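Local coordinates for indole-3-acetic acid-amido synthetase GH3.15 (Arabidopsis thaliana, PDB 6E1Q), which joins glutamine, and possibly cysteine, to the auxin precursor indole-3-butyric acid, and glutamine to the herbicide 2,4-DB, in an ATP-dependent reaction, at residues I119-L124 and T349-M354; S324-G327 and F332-V335; D435-Y440 and G476-Y481; A513-G518 and G526-K531. All blocks are in the same frame, centred on the assembly; numbering follows the deposited sequence. Where two conformers were deposited one is given.

Contact 1. Residues I119-L124 and T349-M354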
loop_
_atom_site.group_PDB
_atom_site.type_symbol
_atom_site.label_atom_id
_atom_site.label_comp_id
_atom_site.label_asym_id
_atom_site.label_seq_id
_atom_site.Cartn_x
_atom_site.Cartn_y
_atom_site.Cartn_z
ATOM N N ILE A 119 -18.062 1.137 1.200
ATOM C CA ILE A 119 -18.366 0.187 2.261
ATOM C C ILE A 119 -19.350 -0.860 1.754
ATOM O O ILE A 119 -19.148 -2.066 1.931
ATOM C CB ILE A 119 -18.904 0.939 3.490
ATOM C CG1 ILE A 119 -17.747 1.625 4.221
ATOM C CG2 ILE A 119 -19.672 0.009 4.406
ATOM C CD1 ILE A 119 -18.197 2.751 5.093
ATOM N N SER A 120 -20.415 -0.401 1.098
ATOM C CA SER A 120 -21.400 -1.282 0.480
ATOM C C SER A 120 -20.734 -2.320 -0.415
ATOM O O SER A 120 -20.972 -3.525 -0.271
ATOM C CB SER A 120 -22.393 -0.436 -0.320
ATOM O OG SER A 120 -23.613 -1.115 -0.548
ATOM N N PHE A 121 -19.876 -1.875 -1.338
ATOM C CA PHE A 121 -19.248 -2.835 -2.235
ATOM C C PHE A 121 -18.357 -3.797 -1.477
ATOM O O PHE A 121 -18.187 -4.945 -1.906
ATOM C CB PHE A 121 -18.432 -2.154 -3.339
ATOM C CG PHE A 121 -17.805 -3.145 -4.280
ATOM C CD1 PHE A 121 -18.552 -3.728 -5.297
ATOM C CD2 PHE A 121 -16.504 -3.561 -4.096
ATOM C CE1 PHE A 121 -17.997 -4.681 -6.124
ATOM C CE2 PHE A 121 -15.940 -4.509 -4.928
ATOM C CZ PHE A 121 -16.682 -5.070 -5.938
ATOM N N SER A 122 -17.767 -3.346 -0.364
ATOM C CA SER A 122 -16.916 -4.227 0.427
ATOM C C SER A 122 -17.713 -5.384 1.018
ATOM O O SER A 122 -17.194 -6.497 1.159
ATOM C CB SER A 122 -16.219 -3.442 1.544
ATOM O OG SER A 122 -15.007 -4.072 1.933
ATOM N N SER A 123 -18.965 -5.140 1.388
ATOM C CA SER A 123 -19.775 -6.220 1.928
ATOM C C SER A 123 -20.302 -7.095 0.805
ATOM O O SER A 123 -20.556 -8.285 1.012
ATOM C CB SER A 123 -20.924 -5.662 2.773
ATOM O OG SER A 123 -21.960 -5.129 1.960
ATOM N N LEU A 124 -20.453 -6.520 -0.388
ATOM C CA LEU A 124 -20.781 -7.320 -1.557
ATOM C C LEU A 124 -19.674 -8.317 -1.874
ATOM O O LEU A 124 -19.948 -9.436 -2.317
ATOM C CB LEU A 124 -21.028 -6.406 -2.750
ATOM C CG LEU A 124 -21.557 -7.074 -4.008
ATOM C CD1 LEU A 124 -22.761 -7.917 -3.645
ATOM C CD2 LEU A 124 -21.949 -6.006 -5.017
ATOM N N THR A 349 -9.667 -7.073 -11.076
ATOM C CA THR A 349 -10.751 -6.828 -12.005
ATOM C C THR A 349 -11.392 -5.490 -11.655
ATOM O O THR A 349 -11.779 -5.274 -10.507
ATOM C CB THR A 349 -11.777 -7.949 -11.894
ATOM O OG1 THR A 349 -11.152 -9.211 -12.174
ATOM C CG2 THR A 349 -12.928 -7.717 -12.864
ATOM N N ILE A 350 -11.502 -4.595 -12.638
ATOM C CA ILE A 350 -12.127 -3.293 -12.410
ATOM C C ILE A 350 -13.623 -3.471 -12.217
ATOM O O ILE A 350 -14.275 -4.235 -12.938
ATOM C CB ILE A 350 -11.822 -2.341 -13.580
ATOM C CG1 ILE A 350 -10.313 -2.143 -13.726
ATOM C CG2 ILE A 350 -12.499 -1.009 -13.383
ATOM C CD1 ILE A 350 -9.649 -1.579 -12.480
ATOM N N ILE A 351 -14.182 -2.792 -11.217
ATOM C CA ILE A 351 -15.592 -2.941 -10.873
ATOM C C ILE A 351 -16.359 -1.762 -11.481
ATOM O O ILE A 351 -16.192 -0.624 -11.012
ATOM C CB ILE A 351 -15.796 -3.034 -9.357
ATOM C CG1 ILE A 351 -15.058 -4.270 -8.839
ATOM C CG2 ILE A 351 -17.274 -3.147 -9.027
ATOM C CD1 ILE A 351 -15.548 -5.603 -9.499
ATOM N N PRO A 352 -17.222 -1.998 -12.479
ATOM C CA PRO A 352 -17.750 -0.898 -13.306
ATOM C C PRO A 352 -18.655 0.089 -12.590
ATOM O O PRO A 352 -18.938 1.152 -13.157
ATOM C CB PRO A 352 -18.565 -1.631 -14.388
ATOM C CG PRO A 352 -18.124 -3.013 -14.353
ATOM C CD PRO A 352 -17.616 -3.318 -12.996
ATOM N N CYS A 353 -19.196 -0.239 -11.428
ATOM C CA CYS A 353 -20.124 0.699 -10.812
ATOM C C CYS A 353 -19.432 1.701 -9.899
ATOM O O CYS A 353 -20.096 2.613 -9.394
ATOM C CB CYS A 353 -21.202 -0.054 -10.028
ATOM S SG CYS A 353 -20.510 -1.022 -8.722
ATOM N N MET A 354 -18.119 1.564 -9.679
ATOM C CA MET A 354 -17.415 2.402 -8.711
ATOM C C MET A 354 -16.961 3.737 -9.291
ATOM O O MET A 354 -16.468 4.585 -8.543
ATOM C CB MET A 354 -16.207 1.651 -8.146
ATOM C CG MET A 354 -16.582 0.304 -7.542
ATOM S SD MET A 354 -17.855 0.475 -6.254
ATOM C CE MET A 354 -16.906 1.368 -5.019
#
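Ser120 O, the carbonyl just before the Phe121 that reaches across to Ile351 and Met354, is gripped twice: by Leu124 N in the regular helical bond, and by the hydroxyl Ser123 OG, at 2.9 Å from Ser120 O. Ser123 OG thus turns back onto its own helix, 112-132, and the meeting with 349-354 is left to apolar groups. Phe121 holds CG anti to its backbone nitrogen (chi1 -179°), which sends the ring out toward the turn where strand 348-350 ends. Ile351 comes from the opposite direction and sets both branches against the far end of the ring, CG1 lying 3.4 Å from Phe121 CZ and CG2 3.4 Å from Phe121 CE1. A beta-branched residue fits because it offers two carbons, CG1 and CG2, to the CE1-CZ end of one ring. Nearer the ring's root, Met354 makes a Met-aromatic contact: its chain folds at chi2 and chi3, placing SD 4.0 Å from Phe121 CB and 4.8 Å from the ring centroid, obliquely at 37° from the normal. A type I turn from Ile351 to Met354, closed by Met354 N to Ile351 O at 3.2 Å, brings both residues to the same ring. Leu17 of helix 10-22 also packs on Phe121. Across the two segments the contact is therefore apolar and Met-aromatic, joining the N-terminal and central regions by dispersion and shape.

Contact 2. Residues S324-G327 and F332-V335. With CFA ((2,4-dichlorophenoxy)acetic acid), chain D.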
loop_
_atom_site.group_PDB
_atom_site.type_symbol
_atom_site.label_atom_id
_atom_site.label_comp_id
_atom_site.label_asym_id
_atom_site.label_seq_id
_atom_site.Cartn_x
_atom_site.Cartn_y
_atom_site.Cartn_z
ATOM N N SER A 324 -6.515 -8.349 -1.879
ATOM C CA SER A 324 -7.868 -8.443 -2.407
ATOM C C SER A 324 -8.337 -7.190 -3.130
ATOM O O SER A 324 -9.300 -7.272 -3.901
ATOM C CB SER A 324 -8.849 -8.727 -1.268
ATOM O OG SER A 324 -8.585 -9.992 -0.712
ATOM N N PHE A 325 -7.717 -6.038 -2.877
ATOM C CA PHE A 325 -8.308 -4.761 -3.247
ATOM C C PHE A 325 -7.316 -3.886 -3.987
ATOM O O PHE A 325 -6.153 -3.777 -3.589
ATOM C CB PHE A 325 -8.807 -3.997 -2.021
ATOM C CG PHE A 325 -9.568 -4.843 -1.033
ATOM C CD1 PHE A 325 -10.922 -5.095 -1.217
ATOM C CD2 PHE A 325 -8.941 -5.350 0.098
ATOM C CE1 PHE A 325 -11.637 -5.856 -0.304
ATOM C CE2 PHE A 325 -9.649 -6.113 1.017
ATOM C CZ PHE A 325 -11.000 -6.364 0.815
ATOM N N TYR A 326 -7.800 -3.231 -5.046
ATOM C CA TYR A 326 -7.030 -2.211 -5.752
ATOM C C TYR A 326 -7.836 -0.919 -5.696
ATOM O O TYR A 326 -8.926 -0.827 -6.279
ATOM C CB TYR A 326 -6.717 -2.608 -7.197
ATOM C CG TYR A 326 -6.083 -1.463 -7.951
ATOM C CD1 TYR A 326 -4.881 -0.909 -7.519
ATOM C CD2 TYR A 326 -6.696 -0.910 -9.054
ATOM C CE1 TYR A 326 -4.307 0.164 -8.173
ATOM C CE2 TYR A 326 -6.126 0.161 -9.729
ATOM C CZ TYR A 326 -4.939 0.696 -9.286
ATOM O OH TYR A 326 -4.395 1.768 -9.959
ATOM N N GLY A 327 -7.301 0.071 -4.991
ATOM C CA GLY A 327 -8.007 1.323 -4.782
ATOM C C GLY A 327 -7.074 2.437 -4.359
ATOM O O GLY A 327 -5.870 2.246 -4.180
ATOM N N PHE A 332 -12.147 3.696 -5.343
ATOM C CA PHE A 332 -12.012 2.247 -5.216
ATOM C C PHE A 332 -12.207 1.626 -6.591
ATOM O O PHE A 332 -13.216 1.886 -7.251
ATOM C CB PHE A 332 -13.035 1.667 -4.245
ATOM C CG PHE A 332 -12.841 0.214 -3.990
ATOM C CD1 PHE A 332 -11.677 -0.246 -3.395
ATOM C CD2 PHE A 332 -13.799 -0.708 -4.370
ATOM C CE1 PHE A 332 -11.483 -1.596 -3.168
ATOM C CE2 PHE A 332 -13.606 -2.062 -4.140
ATOM C CZ PHE A 332 -12.451 -2.500 -3.538
ATOM N N MET A 333 -11.262 0.800 -7.023
ATOM C CA MET A 333 -11.225 0.492 -8.450
ATOM C C MET A 333 -11.397 -0.976 -8.799
ATOM O O MET A 333 -12.127 -1.283 -9.750
ATOM C CB MET A 333 -9.925 1.007 -9.050
ATOM C CG MET A 333 -10.000 2.490 -9.326
ATOM S SD MET A 333 -8.470 3.217 -9.875
ATOM C CE MET A 333 -7.575 3.360 -8.323
ATOM N N GLY A 334 -10.751 -1.898 -8.087
ATOM C CA GLY A 334 -10.789 -3.284 -8.516
ATOM C C GLY A 334 -10.686 -4.241 -7.356
ATOM O O GLY A 334 -10.263 -3.871 -6.257
ATOM N N VAL A 335 -11.063 -5.493 -7.617
ATOM C CA VAL A 335 -10.891 -6.556 -6.637
ATOM C C VAL A 335 -10.263 -7.772 -7.298
ATOM O O VAL A 335 -10.309 -7.950 -8.519
ATOM C CB VAL A 335 -12.214 -6.956 -5.946
ATOM C CG1 VAL A 335 -12.636 -5.872 -4.968
ATOM C CG2 VAL A 335 -13.299 -7.249 -6.973
HETATM C C1 CFA D . -8.686 -0.070 -0.344
HETATM C C2 CFA D . -8.703 -0.676 1.063
HETATM C "C1'" CFA D . -10.296 -1.639 2.573
HETATM C "C2'" CFA D . -10.066 -1.149 3.854
HETATM C "C3'" CFA D . -10.340 -1.947 4.958
HETATM C "C4'" CFA D . -10.846 -3.227 4.784
HETATM C "C5'" CFA D . -11.078 -3.709 3.508
HETATM CL CL3 CFA D . -9.420 0.502 4.097
HETATM C "C6'" CFA D . -10.808 -2.915 2.409
HETATM O O1 CFA D . -9.534 -0.456 -1.185
HETATM O O2 CFA D . -7.838 0.802 -0.682
HETATM O "O1'" CFA D . -10.042 -0.858 1.433
HETATM CL CL4 CFA D . -11.207 -4.270 6.191
#
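Phe325 turns CG anti to its carbonyl carbon (chi1 -45°) and Phe332 turns CG anti to its nitrogen (chi1 -174°), which brings the two side chains together, crossing obliquely, beside the bound (2,4-dichlorophenoxy)acetic acid. They stand on the same face of a beta hairpin interrupted by a classic bulge: Met333 N, at 2.9 Å, and Gly334 N both donate to Tyr326 O within its carbonyl plane. Phe332 CE1 meets Phe325 CB at 3.8 Å, that carbon lying in the plane of the Phe332 ring. The Phe325 ring is sandwiched, with Ser324 CB against one face and ligand C6' 3.6 Å above the centre of the other. Both phenylalanines are known substrate-binding residues, and flat hydrocarbon suits the aryl group. Gly327, lacking a side chain, lets the Phe332 backbone approach to 4.1 Å between the CA atoms of Gly327 and Phe332. From the other face Tyr326 projects, its ring flanked obliquely by Met333, whose chain bends at chi3 to place SD 4.8 Å from the Tyr326 centroid in a Met-aromatic contact. Tyr326 OH hydrogen-bonds to Asp408 OD2, of another ATP-site residue. Toward the ligand carboxylate, Phe332 presents its edge, with CE1 3.0 Å from ligand O1.

Contact 3. Residues D435-Y440 and G476-Y481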
loop_
_atom_site.group_PDB
_atom_site.type_symbol
_atom_site.label_atom_id
_atom_site.label_comp_id
_atom_site.label_asym_id
_atom_site.label_seq_id
_atom_site.Cartn_x
_atom_site.Cartn_y
_atom_site.Cartn_z
ATOM N N ASP A 435 22.284 12.191 -15.271
ATOM C CA ASP A 435 21.978 13.298 -16.167
ATOM C C ASP A 435 20.788 12.937 -17.045
ATOM O O ASP A 435 19.643 13.254 -16.695
ATOM C CB ASP A 435 23.202 13.668 -17.017
ATOM C CG ASP A 435 22.854 14.557 -18.208
ATOM O OD1 ASP A 435 22.258 15.635 -17.985
ATOM O OD2 ASP A 435 23.209 14.192 -19.355
ATOM N N MET A 436 21.034 12.260 -18.172
ATOM C CA MET A 436 19.963 11.901 -19.089
ATOM C C MET A 436 19.502 10.476 -18.872
ATOM O O MET A 436 18.486 10.072 -19.448
ATOM C CB MET A 436 20.406 12.133 -20.564
ATOM C CG MET A 436 19.421 11.706 -21.661
ATOM S SD MET A 436 20.155 11.710 -23.304
ATOM C CE MET A 436 21.875 11.462 -22.951
ATOM N N ASP A 437 20.198 9.730 -18.015
ATOM C CA ASP A 437 19.641 8.502 -17.476
ATOM C C ASP A 437 18.458 8.863 -16.584
ATOM O O ASP A 437 18.542 9.787 -15.765
ATOM C CB ASP A 437 20.699 7.726 -16.680
ATOM C CG ASP A 437 21.375 8.566 -15.609
ATOM O OD1 ASP A 437 22.071 9.546 -15.964
ATOM O OD2 ASP A 437 21.213 8.237 -14.414
ATOM N N LYS A 438 17.330 8.193 -16.796
ATOM C CA LYS A 438 16.138 8.366 -15.964
ATOM C C LYS A 438 15.687 6.964 -15.554
ATOM O O LYS A 438 14.955 6.295 -16.291
ATOM C CB LYS A 438 15.035 9.131 -16.700
ATOM C CG LYS A 438 15.419 10.529 -17.193
ATOM C CD LYS A 438 15.896 11.441 -16.067
ATOM C CE LYS A 438 15.954 12.901 -16.528
ATOM N NZ LYS A 438 16.834 13.765 -15.677
ATOM N N THR A 439 16.121 6.511 -14.377
ATOM C CA THR A 439 15.802 5.163 -13.930
ATOM C C THR A 439 14.516 5.199 -13.113
ATOM O O THR A 439 14.420 5.923 -12.114
ATOM C CB THR A 439 16.955 4.563 -13.134
ATOM O OG1 THR A 439 18.097 4.445 -13.993
ATOM C CG2 THR A 439 16.565 3.181 -12.577
ATOM N N TYR A 440 13.532 4.427 -13.552
ATOM C CA TYR A 440 12.225 4.403 -12.926
ATOM C C TYR A 440 12.212 3.398 -11.788
ATOM O O TYR A 440 13.020 2.459 -11.740
ATOM C CB TYR A 440 11.142 4.055 -13.952
ATOM C CG TYR A 440 10.779 5.214 -14.857
ATOM C CD1 TYR A 440 11.605 5.579 -15.916
ATOM C CD2 TYR A 440 9.633 5.976 -14.620
ATOM C CE1 TYR A 440 11.282 6.647 -16.736
ATOM C CE2 TYR A 440 9.300 7.054 -15.436
ATOM C CZ TYR A 440 10.132 7.377 -16.489
ATOM O OH TYR A 440 9.824 8.434 -17.302
ATOM N N GLY A 476 29.589 10.327 -12.398
ATOM C CA GLY A 476 28.542 9.965 -11.471
ATOM C C GLY A 476 28.195 8.492 -11.558
ATOM O O GLY A 476 28.419 7.830 -12.572
ATOM N N HIS A 477 27.651 7.960 -10.461
ATOM C CA HIS A 477 27.220 6.566 -10.452
ATOM C C HIS A 477 26.129 6.356 -9.407
ATOM O O HIS A 477 25.937 7.169 -8.500
ATOM C CB HIS A 477 28.396 5.613 -10.216
ATOM C CG HIS A 477 28.900 5.603 -8.807
ATOM N ND1 HIS A 477 29.713 6.594 -8.298
ATOM C CD2 HIS A 477 28.707 4.720 -7.799
ATOM C CE1 HIS A 477 30.007 6.316 -7.040
ATOM N NE2 HIS A 477 29.406 5.187 -6.711
ATOM N N TYR A 478 25.401 5.255 -9.568
ATOM C CA TYR A 478 24.356 4.881 -8.632
ATOM C C TYR A 478 24.951 4.207 -7.408
ATOM O O TYR A 478 25.896 3.418 -7.506
ATOM C CB TYR A 478 23.358 3.922 -9.273
ATOM C CG TYR A 478 22.514 4.488 -10.385
ATOM C CD1 TYR A 478 22.599 5.821 -10.754
ATOM C CD2 TYR A 478 21.622 3.673 -11.071
ATOM C CE1 TYR A 478 21.814 6.322 -11.780
ATOM C CE2 TYR A 478 20.834 4.164 -12.080
ATOM C CZ TYR A 478 20.936 5.484 -12.438
ATOM O OH TYR A 478 20.153 5.964 -13.458
ATOM N N VAL A 479 24.365 4.506 -6.254
ATOM C CA VAL A 479 24.638 3.828 -4.994
ATOM C C VAL A 479 23.354 3.131 -4.555
ATOM O O VAL A 479 22.325 3.796 -4.365
ATOM C CB VAL A 479 25.101 4.821 -3.914
ATOM C CG1 VAL A 479 25.177 4.127 -2.571
ATOM C CG2 VAL A 479 26.444 5.434 -4.278
ATOM N N ILE A 480 23.410 1.810 -4.371
ATOM C CA ILE A 480 22.295 1.047 -3.805
ATOM C C ILE A 480 22.669 0.564 -2.405
ATOM O O ILE A 480 23.679 -0.127 -2.226
ATOM C CB ILE A 480 21.897 -0.135 -4.704
ATOM C CG1 ILE A 480 22.026 0.245 -6.177
ATOM C CG2 ILE A 480 20.478 -0.587 -4.380
ATOM C CD1 ILE A 480 20.984 1.226 -6.664
ATOM N N TYR A 481 21.843 0.908 -1.410
ATOM C CA TYR A 481 22.043 0.446 -0.036
ATOM C C TYR A 481 21.266 -0.852 0.191
ATOM O O TYR A 481 20.045 -0.886 0.023
ATOM C CB TYR A 481 21.599 1.507 0.978
ATOM C CG TYR A 481 22.323 2.835 0.859
ATOM C CD1 TYR A 481 23.534 3.053 1.508
ATOM C CD2 TYR A 481 21.794 3.869 0.090
ATOM C CE1 TYR A 481 24.208 4.276 1.389
ATOM C CE2 TYR A 481 22.455 5.089 -0.033
ATOM C CZ TYR A 481 23.653 5.283 0.622
ATOM O OH TYR A 481 24.283 6.487 0.490
#
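The backbones that carry Thr439 and Tyr478 stay far apart, 10.1 Å between the CA atoms of Thr439 and Tyr478, so the gap is bridged by one long tyrosine from strand 477-485. Its phenol reaches the loop and first residue of strand 439-440, between the carboxylate of Asp437 and the hydroxyl of Thr439, which both meet the ring at its edge. Tyr478 OH donates to Asp437 OD2 at 2.7 Å, using the anti lone pair of that oxygen; the carboxylate is turned 42° from the ring plane. Thr439 OG1, a hydroxyl on a short stem, forms a hydrogen bond of 2.6 Å with Tyr478 OH. Asp437 takes the crowded position between nitrogen and carbonyl carbon (chi1 53°), which sets OD2 at the phenol and OD1 at Asp435 N, 2.7 Å from Asp437 OD1 and 31° out of the carboxylate plane. OD2 also takes Ile434 N. An aspartate suits this place because one short carboxylate can bind two loop amides and the phenol together. Strand 439-440 pairs with 430-432 as a small antiparallel hairpin just ahead of helix 441-452, consistent with the one that opens the mobile C-terminal domain in ANL adenylating enzymes, here tied to that domain's sheet.

Contact 4. Residues A513-G518 and G526-K531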
loop_
_atom_site.group_PDB
_atom_site.type_symbol
_atom_site.label_atom_id
_atom_site.label_comp_id
_atom_site.label_asym_id
_atom_site.label_seq_id
_atom_site.Cartn_x
_atom_site.Cartn_y
_atom_site.Cartn_z
ATOM N N ALA A 513 18.368 0.909 -21.548
ATOM C CA ALA A 513 19.391 1.152 -22.558
ATOM C C ALA A 513 20.102 2.484 -22.359
ATOM O O ALA A 513 21.287 2.601 -22.693
ATOM C CB ALA A 513 18.770 1.092 -23.951
ATOM N N VAL A 514 19.408 3.498 -21.835
ATOM C CA VAL A 514 20.057 4.793 -21.653
ATOM C C VAL A 514 21.131 4.689 -20.581
ATOM O O VAL A 514 22.254 5.179 -20.760
ATOM C CB VAL A 514 19.022 5.890 -21.333
ATOM C CG1 VAL A 514 19.719 7.215 -21.060
ATOM C CG2 VAL A 514 18.051 6.055 -22.494
ATOM N N TYR A 515 20.814 4.027 -19.466
ATOM C CA TYR A 515 21.837 3.721 -18.470
ATOM C C TYR A 515 22.968 2.907 -19.089
ATOM O O TYR A 515 24.149 3.233 -18.929
ATOM C CB TYR A 515 21.223 2.958 -17.285
ATOM C CG TYR A 515 22.246 2.617 -16.220
ATOM C CD1 TYR A 515 23.006 1.445 -16.298
ATOM C CD2 TYR A 515 22.482 3.482 -15.154
ATOM C CE1 TYR A 515 23.966 1.144 -15.333
ATOM C CE2 TYR A 515 23.430 3.188 -14.185
ATOM C CZ TYR A 515 24.165 2.015 -14.285
ATOM O OH TYR A 515 25.112 1.726 -13.342
ATOM N N ARG A 516 22.623 1.838 -19.802
ATOM C CA ARG A 516 23.654 0.901 -20.228
ATOM C C ARG A 516 24.517 1.502 -21.329
ATOM O O ARG A 516 25.743 1.331 -21.325
ATOM C CB ARG A 516 23.010 -0.411 -20.666
ATOM C CG ARG A 516 22.502 -1.223 -19.479
ATOM C CD ARG A 516 21.913 -2.567 -19.892
ATOM N NE ARG A 516 20.569 -2.420 -20.441
ATOM C CZ ARG A 516 20.288 -2.403 -21.740
ATOM N NH1 ARG A 516 21.257 -2.525 -22.637
ATOM N NH2 ARG A 516 19.034 -2.262 -22.142
ATOM N N LYS A 517 23.900 2.234 -22.262
ATOM C CA LYS A 517 24.679 2.986 -23.241
ATOM C C LYS A 517 25.575 4.005 -22.549
ATOM O O LYS A 517 26.730 4.202 -22.947
ATOM C CB LYS A 517 23.746 3.668 -24.243
ATOM C CG LYS A 517 24.468 4.375 -25.370
ATOM C CD LYS A 517 24.498 5.873 -25.230
ATOM C CE LYS A 517 24.352 6.519 -26.605
ATOM N NZ LYS A 517 24.688 7.961 -26.580
ATOM N N GLY A 518 25.067 4.643 -21.491
ATOM C CA GLY A 518 25.904 5.533 -20.703
ATOM C C GLY A 518 27.117 4.831 -20.122
ATOM O O GLY A 518 28.215 5.389 -20.093
ATOM N N GLY A 526 29.462 5.957 -14.216
ATOM C CA GLY A 526 30.458 5.096 -13.626
ATOM C C GLY A 526 29.870 3.791 -13.115
ATOM O O GLY A 526 28.676 3.509 -13.274
ATOM N N PRO A 527 30.706 2.972 -12.474
ATOM C CA PRO A 527 30.272 1.621 -12.090
ATOM C C PRO A 527 29.312 1.646 -10.910
ATOM O O PRO A 527 29.568 2.297 -9.897
ATOM C CB PRO A 527 31.586 0.913 -11.731
ATOM C CG PRO A 527 32.694 1.833 -12.242
ATOM C CD PRO A 527 32.125 3.205 -12.169
ATOM N N LEU A 528 28.211 0.909 -11.037
ATOM C CA LEU A 528 27.238 0.859 -9.957
ATOM C C LEU A 528 27.877 0.302 -8.695
ATOM O O LEU A 528 28.743 -0.578 -8.740
ATOM C CB LEU A 528 26.031 0.010 -10.343
ATOM C CG LEU A 528 24.895 -0.079 -9.315
ATOM C CD1 LEU A 528 23.546 0.014 -9.996
ATOM C CD2 LEU A 528 24.993 -1.378 -8.514
ATOM N N GLU A 529 27.426 0.827 -7.560
ATOM C CA GLU A 529 27.978 0.498 -6.258
ATOM C C GLU A 529 26.870 0.003 -5.350
ATOM O O GLU A 529 25.810 0.628 -5.266
ATOM C CB GLU A 529 28.648 1.726 -5.638
ATOM C CG GLU A 529 29.172 1.520 -4.238
ATOM C CD GLU A 529 30.038 2.694 -3.775
ATOM O OE1 GLU A 529 30.036 3.749 -4.451
ATOM O OE2 GLU A 529 30.720 2.556 -2.740
ATOM N N ILE A 530 27.115 -1.107 -4.663
ATOM C CA ILE A 530 26.231 -1.584 -3.613
ATOM C C ILE A 530 26.963 -1.426 -2.293
ATOM O O ILE A 530 28.102 -1.897 -2.142
ATOM C CB ILE A 530 25.788 -3.041 -3.828
ATOM C CG1 ILE A 530 24.889 -3.151 -5.061
ATOM C CG2 ILE A 530 25.067 -3.562 -2.576
ATOM C CD1 ILE A 530 24.501 -4.584 -5.419
ATOM N N LYS A 531 26.317 -0.744 -1.348
ATOM C CA LYS A 531 26.828 -0.589 0.006
ATOM C C LYS A 531 25.939 -1.399 0.939
ATOM O O LYS A 531 24.716 -1.219 0.955
ATOM C CB LYS A 531 26.875 0.883 0.417
ATOM C CG LYS A 531 27.799 1.750 -0.467
ATOM C CD LYS A 531 27.608 3.255 -0.227
ATOM C CE LYS A 531 28.932 3.970 -0.060
ATOM N NZ LYS A 531 29.022 5.257 -0.796
HETATM O O HOH W 1 26.108 3.462 -11.644
#
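Tyr515 and Leu528 cross at about a right angle, the phenol oxygen resting on the leucine: Tyr515 OH is 3.6 Å from Leu528 CB and 4.1 Å from Leu528 CD1. Tyr515 leaves helix 513-522 with CG anti to its nitrogen (chi1 -180°), a torsion that directs the ring toward the approach to strand 529-533. Leu528 likewise has CG opposite its nitrogen, but its chi2 of 138° is well off a staggered value; the side chain also touches Tyr478 and Val507. The polar link is indirect. A water in the plane of the Tyr515 ring donates to Tyr515 OH at 2.6 Å and to Gly526 O at 3.0 Å, spanning a gap of 4.0 Å between those two oxygens. Tyr515 OH also hydrogen-bonds Glu508 OE2, from helix 497-510. Tyrosine suits the place, since its ring supplies the reach while its oxygen can accept from the water and still bond Glu508. Because the water supplies one proton to the phenol oxygen, the phenol's own proton probably goes to Glu508. The contact therefore implies a chain of hydrogen bonds in which the water donates both ways, to phenol and backbone carbonyl, linking the helix to the segment leading into strand 529-533.

The contacts form two pairs. Contacts 1 and 2, centres 8 Å apart, share a sheet: Thr349 N bonds to Val335 O at 2.8 Å and Ile351 N to Met333 O at 2.9 Å. Phe121 CD2 also packs 3.3 Å from Phe332 CE2, so contact 1 backs the substrate-binding phenylalanine, with the side chain of Phe121 about 8 Å from a bound ligand. Contacts 3 and 4, centres 7 Å apart in the C-terminal part, are joined by Gly526 N to Gly476 O at 2.7 Å and by the meeting rings of Tyr478 and Tyr515. This second pair lies away from the ATP and substrate sites; the centres of contacts 2 and 3 are about 33 Å apart.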